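Local coordinates for D-isomer specific 2-hydroxyacid dehydrogenase family protein (Desulfovibrio vulgaris, PDB 5TX7) that probably catalyses the NAD-dependent interconversion of D-2-hydroxy acids and 2-oxo acids, as expected for a D-isomer specific 2-hydroxyacid dehydrogenase, at residues 2-7 with 48-53; 56-61 with 86-91; 67-72 with 304-309; 90-95 with 316-321. One frame throughout, in Å; residues are numbered along the deposited sequence.

Interaction 1: residues 2-7 with 48-53; sequences MRIVAL and VVLTNK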
loop_
_atom_site.group_PDB
_atom_site.type_symbol
_atom_site.label_atom_id
_atom_site.label_comp_id
_atom_site.label_asym_id
_atom_site.label_seq_id
_atom_site.Cartn_x
_atom_site.Cartn_y
_atom_site.Cartn_z
ATOM N N MET A 2 20.788 38.380 8.834
ATOM C CA MET A 2 19.388 38.161 9.177
ATOM C C MET A 2 19.217 37.009 10.163
ATOM O O MET A 2 19.876 35.989 10.061
ATOM C CB MET A 2 18.626 37.833 7.889
ATOM C CG MET A 2 17.181 37.405 8.081
ATOM S SD MET A 2 16.262 37.722 6.584
ATOM C CE MET A 2 15.934 39.484 6.800
ATOM N N ARG A 3 18.266 37.140 11.072
ATOM C CA ARG A 3 18.080 36.239 12.195
ATOM C C ARG A 3 16.785 35.483 11.970
ATOM O O ARG A 3 15.737 36.103 11.812
ATOM C CB ARG A 3 18.018 37.057 13.485
ATOM C CG ARG A 3 18.860 36.520 14.640
ATOM C CD ARG A 3 19.062 37.586 15.708
ATOM N NE ARG A 3 19.928 38.667 15.230
ATOM C CZ ARG A 3 19.815 39.970 15.530
ATOM N NH1 ARG A 3 18.834 40.440 16.309
ATOM N NH2 ARG A 3 20.702 40.827 15.018
ATOM N N ILE A 4 16.869 34.152 11.937
ATOM C CA ILE A 4 15.732 33.276 11.629
ATOM C C ILE A 4 15.497 32.312 12.790
ATOM O O ILE A 4 16.433 31.658 13.241
ATOM C CB ILE A 4 15.986 32.444 10.344
ATOM C CG1 ILE A 4 16.326 33.374 9.171
ATOM C CG2 ILE A 4 14.754 31.654 9.984
ATOM C CD1 ILE A 4 16.659 32.709 7.864
ATOM N N VAL A 5 14.253 32.185 13.240
ATOM C CA VAL A 5 13.924 31.272 14.342
ATOM C C VAL A 5 12.811 30.299 13.936
ATOM O O VAL A 5 11.731 30.725 13.501
ATOM C CB VAL A 5 13.513 32.037 15.610
ATOM C CG1 VAL A 5 13.184 31.083 16.749
ATOM C CG2 VAL A 5 14.647 32.953 16.042
ATOM N N ALA A 6 13.091 28.997 14.081
ATOM C CA ALA A 6 12.071 27.952 13.932
ATOM C C ALA A 6 11.572 27.541 15.329
ATOM O O ALA A 6 12.339 27.017 16.155
ATOM C CB ALA A 6 12.640 26.759 13.183
ATOM N N LEU A 7 10.296 27.805 15.587
ATOM C CA LEU A 7 9.706 27.578 16.904
ATOM C C LEU A 7 9.307 26.120 17.144
ATOM O O LEU A 7 9.238 25.691 18.285
ATOM C CB LEU A 7 8.505 28.515 17.135
ATOM C CG LEU A 7 8.835 30.012 17.164
ATOM C CD1 LEU A 7 7.563 30.846 17.208
ATOM C CD2 LEU A 7 9.748 30.370 18.338
ATOM N N VAL A 48 12.768 36.809 10.959
ATOM C CA VAL A 48 11.909 35.795 10.348
ATOM C C VAL A 48 11.584 34.704 11.359
ATOM O O VAL A 48 12.500 34.137 11.973
ATOM C CB VAL A 48 12.606 35.092 9.148
ATOM C CG1 VAL A 48 11.670 34.089 8.489
ATOM C CG2 VAL A 48 13.066 36.104 8.129
ATOM N N VAL A 49 10.298 34.393 11.503
ATOM C CA VAL A 49 9.849 33.306 12.359
ATOM C C VAL A 49 9.245 32.194 11.478
ATOM O O VAL A 49 8.435 32.463 10.575
ATOM C CB VAL A 49 8.823 33.803 13.405
ATOM C CG1 VAL A 49 8.033 32.647 14.032
ATOM C CG2 VAL A 49 9.529 34.597 14.480
ATOM N N LEU A 50 9.642 30.950 11.750
ATOM C CA LEU A 50 9.052 29.766 11.104
ATOM C C LEU A 50 8.210 29.019 12.141
ATOM O O LEU A 50 8.689 28.741 13.246
ATOM C CB LEU A 50 10.134 28.849 10.566
ATOM C CG LEU A 50 11.196 29.519 9.680
ATOM C CD1 LEU A 50 12.291 28.506 9.350
ATOM C CD2 LEU A 50 10.552 30.118 8.420
ATOM N N THR A 51 6.952 28.752 11.793
ATOM C CA THR A 51 6.045 28.028 12.659
ATOM C C THR A 51 5.302 26.984 11.825
ATOM O O THR A 51 4.916 27.242 10.696
ATOM C CB THR A 51 5.030 28.960 13.357
ATOM O OG1 THR A 51 4.117 28.187 14.142
ATOM C CG2 THR A 51 4.208 29.808 12.358
ATOM N N ASN A 52 5.148 25.792 12.382
ATOM C CA ASN A 52 4.262 24.788 11.827
ATOM C C ASN A 52 2.919 24.936 12.543
ATOM O O ASN A 52 1.946 25.364 11.947
ATOM C CB ASN A 52 4.874 23.383 11.982
ATOM C CG ASN A 52 4.178 22.337 11.133
ATOM O OD1 ASN A 52 3.007 22.469 10.791
ATOM N ND2 ASN A 52 4.915 21.285 10.782
ATOM N N LYS A 53 2.885 24.604 13.826
ATOM C CA LYS A 53 1.656 24.662 14.620
ATOM C C LYS A 53 1.773 25.543 15.863
ATOM O O LYS A 53 0.858 25.554 16.679
ATOM C CB LYS A 53 1.228 23.237 15.038
ATOM C CG LYS A 53 0.904 22.297 13.898
ATOM C CD LYS A 53 -0.295 22.748 13.076
ATOM C CE LYS A 53 -0.599 21.769 11.939
ATOM N NZ LYS A 53 0.221 22.036 10.720
#
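I4, A6, V48 and L50 form the apolar centre on one face of two neighbouring parallel strands, 3-6 and 48-51. The strands lie inside the five-stranded sheet of the flavodoxin-like domain, strand order 2-1-3-4-5. I4 and V48 lie side by side and point the same way, with I4 CG1 4.1 Å from V48 CB. The I4 and L50 side chains cross obliquely. The CG2 branch of I4, anti to its backbone N, lies 4.0 Å from L50 CD1. A6 meets L50 through its CB. Farther out, M2 reaches V48 with its sulphur: SD lies 3.9 Å from V48 CG2. Helix 292-310 covers this face, with T302 and I306 against L50.

V5 and V49 point to the other face. There the L7 and V49 side chains cross obliquely, with L7 CD1 3.7 Å from V49 CG1.

Beyond the contact, the end of segment 48-53 is polar. D8 accepts from the backbone N of N52 and of K53, and K53 makes a cation-pi contact with W136 of the second subunit. Within that segment K53 NZ gives a bond to N52 OD1.

Four backbone bonds join the strands. V48 N gives to R3 O, and V5 N gives to V48 O. L50 N gives to V5 O at 2.7 Å, almost straight (174°). L7 N gives to L50 O at 3.0 Å, nearly along the C=O axis.

Interaction 2: residues 56-61 with 86-91; sequences LDMSAL and GVLGIP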
loop_
_atom_site.group_PDB
_atom_site.type_symbol
_atom_site.label_atom_id
_atom_site.label_comp_id
_atom_site.label_asym_id
_atom_site.label_seq_id
_atom_site.Cartn_x
_atom_site.Cartn_y
_atom_site.Cartn_z
ATOM N N LEU A 56 0.420 32.137 16.710
ATOM C CA LEU A 56 0.825 33.543 16.765
ATOM C C LEU A 56 -0.399 34.436 16.633
ATOM O O LEU A 56 -1.000 34.528 15.564
ATOM C CB LEU A 56 1.813 33.856 15.653
ATOM C CG LEU A 56 3.131 33.088 15.689
ATOM C CD1 LEU A 56 3.869 33.282 14.371
ATOM C CD2 LEU A 56 3.977 33.533 16.881
ATOM N N ASP A 57 -0.758 35.079 17.737
ATOM C CA ASP A 57 -1.907 35.994 17.803
ATOM C C ASP A 57 -1.437 37.450 17.749
ATOM O O ASP A 57 -0.251 37.713 17.597
ATOM C CB ASP A 57 -2.724 35.702 19.081
ATOM C CG ASP A 57 -1.958 35.991 20.378
ATOM O OD1 ASP A 57 -0.737 36.224 20.357
ATOM O OD2 ASP A 57 -2.590 35.985 21.442
ATOM N N MET A 58 -2.362 38.403 17.869
ATOM C CA MET A 58 -2.033 39.840 17.856
ATOM C C MET A 58 -1.057 40.225 18.952
ATOM O O MET A 58 -0.145 41.018 18.730
ATOM C CB MET A 58 -3.301 40.684 18.064
ATOM C CG MET A 58 -3.096 42.195 18.203
ATOM S SD MET A 58 -2.504 42.929 16.667
ATOM C CE MET A 58 -4.053 43.143 15.784
ATOM N N SER A 59 -1.266 39.675 20.138
ATOM C CA SER A 59 -0.483 40.045 21.319
ATOM C C SER A 59 0.966 39.564 21.219
ATOM O O SER A 59 1.858 40.293 21.597
ATOM C CB SER A 59 -1.176 39.553 22.606
ATOM O OG SER A 59 -0.978 38.164 22.812
ATOM N N ALA A 60 1.191 38.360 20.700
ATOM C CA ALA A 60 2.559 37.871 20.417
ATOM C C ALA A 60 3.260 38.663 19.305
ATOM O O ALA A 60 4.433 39.009 19.454
ATOM C CB ALA A 60 2.556 36.382 20.067
ATOM N N LEU A 61 2.535 38.956 18.218
ATOM C CA LEU A 61 3.069 39.717 17.078
ATOM C C LEU A 61 3.477 41.154 17.455
ATOM O O LEU A 61 4.520 41.620 17.046
ATOM C CB LEU A 61 2.067 39.739 15.916
ATOM C CG LEU A 61 1.712 38.395 15.253
ATOM C CD1 LEU A 61 0.360 38.462 14.527
ATOM C CD2 LEU A 61 2.799 37.866 14.331
ATOM N N GLY A 86 -0.855 41.224 9.001
ATOM C CA GLY A 86 -1.001 42.151 7.889
ATOM C C GLY A 86 -0.997 43.606 8.323
ATOM O O GLY A 86 -0.182 44.407 7.825
ATOM N N VAL A 87 -1.865 43.942 9.281
ATOM C CA VAL A 87 -2.027 45.334 9.726
ATOM C C VAL A 87 -0.750 45.888 10.378
ATOM O O VAL A 87 -0.472 47.087 10.281
ATOM C CB VAL A 87 -3.286 45.554 10.630
ATOM C CG1 VAL A 87 -4.560 45.074 9.927
ATOM C CG2 VAL A 87 -3.166 44.889 11.994
ATOM N N LEU A 88 0.024 45.002 11.012
ATOM C CA LEU A 88 1.372 45.314 11.513
ATOM C C LEU A 88 2.459 45.306 10.416
ATOM O O LEU A 88 3.636 45.544 10.711
ATOM C CB LEU A 88 1.772 44.317 12.621
ATOM C CG LEU A 88 0.917 44.223 13.886
ATOM C CD1 LEU A 88 1.405 43.060 14.748
ATOM C CD2 LEU A 88 0.945 45.516 14.678
ATOM N N GLY A 89 2.078 45.023 9.173
ATOM C CA GLY A 89 2.996 45.041 8.032
ATOM C C GLY A 89 3.897 43.830 7.917
ATOM O O GLY A 89 5.002 43.939 7.404
ATOM N N ILE A 90 3.414 42.671 8.372
ATOM C CA ILE A 90 4.168 41.417 8.342
ATOM C C ILE A 90 3.518 40.480 7.326
ATOM O O ILE A 90 2.444 39.957 7.589
ATOM C CB ILE A 90 4.177 40.747 9.739
ATOM C CG1 ILE A 90 4.859 41.668 10.769
ATOM C CG2 ILE A 90 4.903 39.392 9.695
ATOM C CD1 ILE A 90 4.565 41.305 12.202
ATOM N N PRO A 91 4.154 40.267 6.157
ATOM C CA PRO A 91 3.682 39.227 5.235
ATOM C C PRO A 91 3.760 37.846 5.865
ATOM O O PRO A 91 4.720 37.556 6.579
ATOM C CB PRO A 91 4.664 39.303 4.061
ATOM C CG PRO A 91 5.372 40.610 4.185
ATOM C CD PRO A 91 5.345 40.973 5.639
#
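L61 and L88 both set CG anti to the carbonyl carbon, chi1 -64° and -60°. Both CB atoms point at the opposite segment. The L88 chain is extended, so its CD1 runs straight in and meets L61 CB at 3.6 Å. The backbone of L61 lies just behind: L88 CD1 is 3.9 Å from L61 C. M58 takes a different path. Its CG is anti to the backbone N, and the chain then bends at chi2 and chi3. The bends curl the thioether back toward the far segment. CE of M58 arrives 4.3 Å from V87 CG2, and its SD 4.4 Å from L88 CD1. Deeper in, L61 CD2 and I90 CD1 come tip to tip at 4.4 Å.

Helices 58-62 and 82-87 follow strands 48-51 and 69-72 of the parallel sheet in the flavodoxin-like domain. The contact joins the start of the first helix to the end of the second. A84 and A85 add small side chains beneath M58, L61 and I90. I90 also packs on V70 of strand 69-72.

D57 is the N-cap of helix 58-62. Its OD1 accepts from A60 N at 2.9 Å, and its OD2 accepts from S59 OG. Both donors stand above the carboxylate plane. At the C-terminal end of helix 82-87, G89 has positive phi and closes a Schellman motif, with G89 N bonded to G86 O at 2.7 Å.

Between these two segments the contact is thus apolar packing without hydrogen bonds, buried at L61 and I90 and exposed at V87 and L88.

Interaction 3: residues 67-72 with 304-309; sequences LRFVSV and ANIRSF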
loop_
_atom_site.group_PDB
_atom_site.type_symbol
_atom_site.label_atom_id
_atom_site.label_comp_id
_atom_site.label_asym_id
_atom_site.label_seq_id
_atom_site.Cartn_x
_atom_site.Cartn_y
_atom_site.Cartn_z
ATOM N N LEU A 67 10.003 41.616 14.239
ATOM C CA LEU A 67 9.526 40.579 13.326
ATOM C C LEU A 67 9.093 41.178 12.000
ATOM O O LEU A 67 8.212 42.024 11.961
ATOM C CB LEU A 67 8.365 39.800 13.960
ATOM C CG LEU A 67 7.761 38.624 13.179
ATOM C CD1 LEU A 67 8.844 37.640 12.785
ATOM C CD2 LEU A 67 6.687 37.954 14.012
ATOM N N ARG A 68 9.737 40.748 10.919
ATOM C CA ARG A 68 9.445 41.248 9.579
ATOM C C ARG A 68 8.775 40.241 8.651
ATOM O O ARG A 68 8.145 40.662 7.691
ATOM C CB ARG A 68 10.717 41.802 8.936
ATOM C CG ARG A 68 11.451 42.857 9.764
ATOM C CD ARG A 68 10.545 43.907 10.425
ATOM N NE ARG A 68 11.321 44.935 11.122
ATOM C CZ ARG A 68 10.830 46.044 11.677
ATOM N NH1 ARG A 68 9.523 46.312 11.637
ATOM N NH2 ARG A 68 11.668 46.911 12.263
ATOM N N PHE A 69 8.859 38.936 8.936
ATOM C CA PHE A 69 8.303 37.914 8.034
ATOM C C PHE A 69 8.012 36.590 8.730
ATOM O O PHE A 69 8.851 36.068 9.471
ATOM C CB PHE A 69 9.266 37.675 6.863
ATOM C CG PHE A 69 8.772 36.672 5.855
ATOM C CD1 PHE A 69 7.548 36.849 5.211
ATOM C CD2 PHE A 69 9.540 35.557 5.518
ATOM C CE1 PHE A 69 7.098 35.934 4.270
ATOM C CE2 PHE A 69 9.074 34.650 4.580
ATOM C CZ PHE A 69 7.861 34.837 3.961
ATOM N N VAL A 70 6.822 36.048 8.481
ATOM C CA VAL A 70 6.470 34.721 8.988
ATOM C C VAL A 70 6.267 33.743 7.834
ATOM O O VAL A 70 5.518 34.033 6.893
ATOM C CB VAL A 70 5.213 34.776 9.854
ATOM C CG1 VAL A 70 4.837 33.376 10.342
ATOM C CG2 VAL A 70 5.445 35.724 11.028
ATOM N N SER A 71 6.952 32.609 7.886
ATOM C CA SER A 71 6.662 31.531 6.948
ATOM C C SER A 71 6.115 30.332 7.721
ATOM O O SER A 71 6.702 29.905 8.718
ATOM C CB SER A 71 7.892 31.146 6.129
ATOM O OG SER A 71 7.494 30.476 4.933
ATOM N N VAL A 72 4.980 29.818 7.258
ATOM C CA VAL A 72 4.312 28.707 7.901
ATOM C C VAL A 72 4.700 27.412 7.203
ATOM O O VAL A 72 4.589 27.306 5.974
ATOM C CB VAL A 72 2.789 28.880 7.862
ATOM C CG1 VAL A 72 2.091 27.703 8.542
ATOM C CG2 VAL A 72 2.404 30.192 8.524
ATOM N N ALA A 304 12.693 29.183 -0.359
ATOM C CA ALA A 304 12.245 30.027 -1.481
ATOM C C ALA A 304 11.413 31.213 -1.034
ATOM O O ALA A 304 11.616 32.319 -1.535
ATOM C CB ALA A 304 11.454 29.203 -2.477
ATOM N N ASN A 305 10.477 30.967 -0.100
ATOM C CA ASN A 305 9.653 32.015 0.516
ATOM C C ASN A 305 10.512 33.094 1.193
ATOM O O ASN A 305 10.271 34.285 1.024
ATOM C CB ASN A 305 8.704 31.417 1.587
ATOM C CG ASN A 305 7.531 30.618 1.001
ATOM O OD1 ASN A 305 7.351 30.532 -0.206
ATOM N ND2 ASN A 305 6.717 30.043 1.877
ATOM N N ILE A 306 11.502 32.662 1.974
ATOM C CA ILE A 306 12.411 33.572 2.692
ATOM C C ILE A 306 13.294 34.335 1.708
ATOM O O ILE A 306 13.488 35.539 1.864
ATOM C CB ILE A 306 13.302 32.817 3.708
ATOM C CG1 ILE A 306 12.459 32.181 4.816
ATOM C CG2 ILE A 306 14.334 33.747 4.334
ATOM C CD1 ILE A 306 13.195 31.088 5.581
ATOM N N ARG A 307 13.831 33.629 0.712
ATOM C CA ARG A 307 14.660 34.232 -0.353
ATOM C C ARG A 307 13.871 35.335 -1.062
ATOM O O ARG A 307 14.377 36.452 -1.241
ATOM C CB ARG A 307 15.131 33.164 -1.348
ATOM C CG ARG A 307 16.371 33.521 -2.161
ATOM C CD ARG A 307 16.891 32.372 -3.044
ATOM N NE ARG A 307 17.095 31.113 -2.291
ATOM C CZ ARG A 307 16.347 29.993 -2.373
ATOM N NH1 ARG A 307 15.304 29.877 -3.213
ATOM N NH2 ARG A 307 16.657 28.946 -1.610
ATOM N N SER A 308 12.618 35.030 -1.412
ATOM C CA SER A 308 11.724 35.997 -2.056
ATOM C C SER A 308 11.403 37.209 -1.186
ATOM O O SER A 308 11.341 38.341 -1.681
ATOM C CB SER A 308 10.424 35.332 -2.467
ATOM O OG SER A 308 10.669 34.329 -3.425
ATOM N N PHE A 309 11.186 36.983 0.106
ATOM C CA PHE A 309 10.952 38.093 1.032
ATOM C C PHE A 309 12.164 39.028 1.087
ATOM O O PHE A 309 11.999 40.240 1.061
ATOM C CB PHE A 309 10.606 37.609 2.444
ATOM C CG PHE A 309 10.580 38.719 3.437
ATOM C CD1 PHE A 309 9.529 39.633 3.424
ATOM C CD2 PHE A 309 11.635 38.911 4.324
ATOM C CE1 PHE A 309 9.510 40.695 4.309
ATOM C CE2 PHE A 309 11.627 39.974 5.205
ATOM C CZ PHE A 309 10.565 40.866 5.197
#
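Aromatic packing dominates this strand-to-helix contact. Strand 69-72 is an inner strand of the flavodoxin-like sheet, and helix 292-310 lies on the face that carries F69 and S71. The short segments run nearly antiparallel, at 161°. Both phenylalanines set CG anti to the backbone N. Their side chains slide past each other in opposite directions, one from the strand and one from the helix. The planes of the F69 and F309 rings are almost parallel, but they are slid so far that the rings barely overlap. CG of F69 lies 3.6 Å from CG of F309.

The slide creates two reciprocal CH-pi contacts. F69 CB sits over the face of the F309 ring, 3.6 Å from its centroid. F309 CB sits in the same way over the F69 ring, 3.8 Å from that centroid. Each ring therefore covers the other's CB rather than the other's centre.

Other apolar contacts frame the pair. F69 CE2 touches I306 CG1 at 4.2 Å. At the far end F309 CZ meets R68 CB at 3.9 Å, while the R68 guanidinium leads away. I306 also packs on L50 of the adjacent strand.

The polar part is built on N305, which is buried. Its amide is used at both ends: OD1 accepts from N316 ND2, while ND2 gives to N94 O as well as to S71. These bonds are consistent with the amide orientation and would hold it. S71 OG lies in the amide plane, and N305 ND2 reaches it at 3.2 Å in a nearly straight bond.

Interaction 4: residues 90-95 with 316-321; sequences IPVSNV and NVVNAA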
loop_
_atom_site.group_PDB
_atom_site.type_symbol
_atom_site.label_atom_id
_atom_site.label_comp_id
_atom_site.label_asym_id
_atom_site.label_seq_id
_atom_site.Cartn_x
_atom_site.Cartn_y
_atom_site.Cartn_z
ATOM N N ILE A 90 3.414 42.671 8.372
ATOM C CA ILE A 90 4.168 41.417 8.342
ATOM C C ILE A 90 3.518 40.480 7.326
ATOM O O ILE A 90 2.444 39.957 7.589
ATOM C CB ILE A 90 4.177 40.747 9.739
ATOM C CG1 ILE A 90 4.859 41.668 10.769
ATOM C CG2 ILE A 90 4.903 39.392 9.695
ATOM C CD1 ILE A 90 4.565 41.305 12.202
ATOM N N PRO A 91 4.154 40.267 6.157
ATOM C CA PRO A 91 3.682 39.227 5.235
ATOM C C PRO A 91 3.760 37.846 5.865
ATOM O O PRO A 91 4.720 37.556 6.579
ATOM C CB PRO A 91 4.664 39.303 4.061
ATOM C CG PRO A 91 5.372 40.610 4.185
ATOM C CD PRO A 91 5.345 40.973 5.639
ATOM N N VAL A 92 2.760 37.009 5.613
ATOM C CA VAL A 92 2.764 35.622 6.070
ATOM C C VAL A 92 2.686 34.749 4.833
ATOM O O VAL A 92 1.756 34.892 4.028
ATOM C CB VAL A 92 1.587 35.292 7.012
ATOM C CG1 VAL A 92 1.676 33.860 7.500
ATOM C CG2 VAL A 92 1.591 36.225 8.208
ATOM N N SER A 93 3.654 33.851 4.689
ATOM C CA SER A 93 3.639 32.892 3.594
ATOM C C SER A 93 3.373 31.465 4.090
ATOM O O SER A 93 3.743 31.116 5.225
ATOM C CB SER A 93 4.965 32.947 2.838
ATOM O OG SER A 93 5.111 34.177 2.153
ATOM N N ASN A 94 2.745 30.653 3.231
ATOM C CA ASN A 94 2.622 29.204 3.477
ATOM C C ASN A 94 3.308 28.415 2.367
ATOM O O ASN A 94 3.996 29.004 1.537
ATOM C CB ASN A 94 1.143 28.807 3.657
ATOM C CG ASN A 94 0.344 28.863 2.372
ATOM O OD1 ASN A 94 0.792 29.395 1.339
ATOM N ND2 ASN A 94 -0.862 28.324 2.434
ATOM N N VAL A 95 3.140 27.093 2.375
ATOM C CA VAL A 95 3.648 26.226 1.323
ATOM C C VAL A 95 2.534 25.295 0.838
ATOM O O VAL A 95 2.247 24.283 1.489
ATOM C CB VAL A 95 4.815 25.361 1.828
ATOM C CG1 VAL A 95 5.409 24.554 0.676
ATOM C CG2 VAL A 95 5.878 26.218 2.518
ATOM N N ASN A 316 3.729 33.266 -2.215
ATOM C CA ASN A 316 2.759 32.474 -1.420
ATOM C C ASN A 316 2.170 33.254 -0.240
ATOM O O ASN A 316 1.923 32.701 0.816
ATOM C CB ASN A 316 3.385 31.164 -0.926
ATOM C CG ASN A 316 3.733 30.208 -2.048
ATOM O OD1 ASN A 316 2.981 30.067 -3.011
ATOM N ND2 ASN A 316 4.858 29.511 -1.909
ATOM N N VAL A 317 1.918 34.541 -0.440
ATOM C CA VAL A 317 1.448 35.392 0.638
ATOM C C VAL A 317 -0.034 35.074 0.870
ATOM O O VAL A 317 -0.837 35.134 -0.076
ATOM C CB VAL A 317 1.682 36.878 0.310
ATOM C CG1 VAL A 317 1.173 37.780 1.420
ATOM C CG2 VAL A 317 3.160 37.138 0.117
ATOM N N VAL A 318 -0.386 34.728 2.110
ATOM C CA VAL A 318 -1.784 34.400 2.460
ATOM C C VAL A 318 -2.570 35.555 3.113
ATOM O O VAL A 318 -3.763 35.392 3.400
ATOM C CB VAL A 318 -1.906 33.111 3.333
ATOM C CG1 VAL A 318 -1.260 31.932 2.629
ATOM C CG2 VAL A 318 -1.297 33.278 4.727
ATOM N N ASN A 319 -1.923 36.712 3.318
ATOM C CA ASN A 319 -2.575 37.876 3.913
ATOM C C ASN A 319 -2.368 39.173 3.111
ATOM O O ASN A 319 -2.246 40.261 3.683
ATOM C CB ASN A 319 -2.117 38.021 5.365
ATOM C CG ASN A 319 -0.661 38.444 5.493
ATOM O OD1 ASN A 319 0.127 38.299 4.566
ATOM N ND2 ASN A 319 -0.305 38.990 6.647
ATOM N N ALA A 320 -2.370 39.049 1.783
ATOM C CA ALA A 320 -2.138 40.190 0.878
ATOM C C ALA A 320 -3.208 41.284 1.028
ATOM O O ALA A 320 -2.904 42.480 0.967
ATOM C CB ALA A 320 -2.065 39.710 -0.564
ATOM N N ALA A 321 -4.449 40.852 1.243
ATOM C CA ALA A 321 -5.575 41.750 1.491
ATOM C C ALA A 321 -5.417 42.647 2.733
ATOM O O ALA A 321 -5.962 43.744 2.759
ATOM C CB ALA A 321 -6.860 40.939 1.593
#
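The backbones of 90-95 and 316-321 run roughly counter to each other, their touching parts 133° apart, and meet in a single bridge between S93 and V317. Two backbone bonds flank the bridge. V318 N gives to V92 O at 2.9 Å, nearly along the C=O axis. N94 N gives to N316 O at 3.3 Å.

N319 extends the pairing with its side chain. Its CG sits between the backbone N and the carbonyl carbon, chi1 70°, which turns the amide toward the backbone of residues 90-92. ND2 of N319 gives to I90 O at 3.1 Å, in the plane of the amide. OD1 of N319 accepts from V92 N at the same length, 3.1 Å, but this donor stands above the carbonyl plane. The amide thus grips two backbone groups of segment 90-95, I90 O and V92 N. ND2 also gives to V82 O, tying in helix 82-87.

V318 uses both methyls. CG1 lies against the N94 amide, 3.5 Å from N94 CG. The V318 and V92 side chains cross obliquely, with V318 CG2 4.1 Å from V92 CG1. The polar ends of N94 and S93 bond elsewhere: N94 ND2 to T75 O, and S93 OG to V315 O.

Strand 92-93 is the outermost strand on its side of the sheet within this chain. The tail after helix 292-310 lies along it through one bridge and the N319 amide, closing the flavodoxin-like domain built, as in related dehydrogenases, from both ends of the polypeptide.

How the interactions relate
All four contacts belong to the flavodoxin-like domain. Interactions 1, 3 and 4 share its parallel sheet and are mostly buried. Interaction 1 joins two strands within the sheet by regular backbone bonds. Interaction 3 covers one face with the long helix and relies on aromatic rings and one asparagine. Interaction 4 finishes the sheet edge, where one asparagine side chain, N319, adds to the backbone pairing. Interaction 2 is the outlier: it lies nearer the surface, joins two short helices and is wholly apolar between its segments. It shares I90 and P91 with interaction 4. V49 N probably bonds F69 O, and V72 N probably bonds S93 O, so interaction 3 sits between 1 and 4.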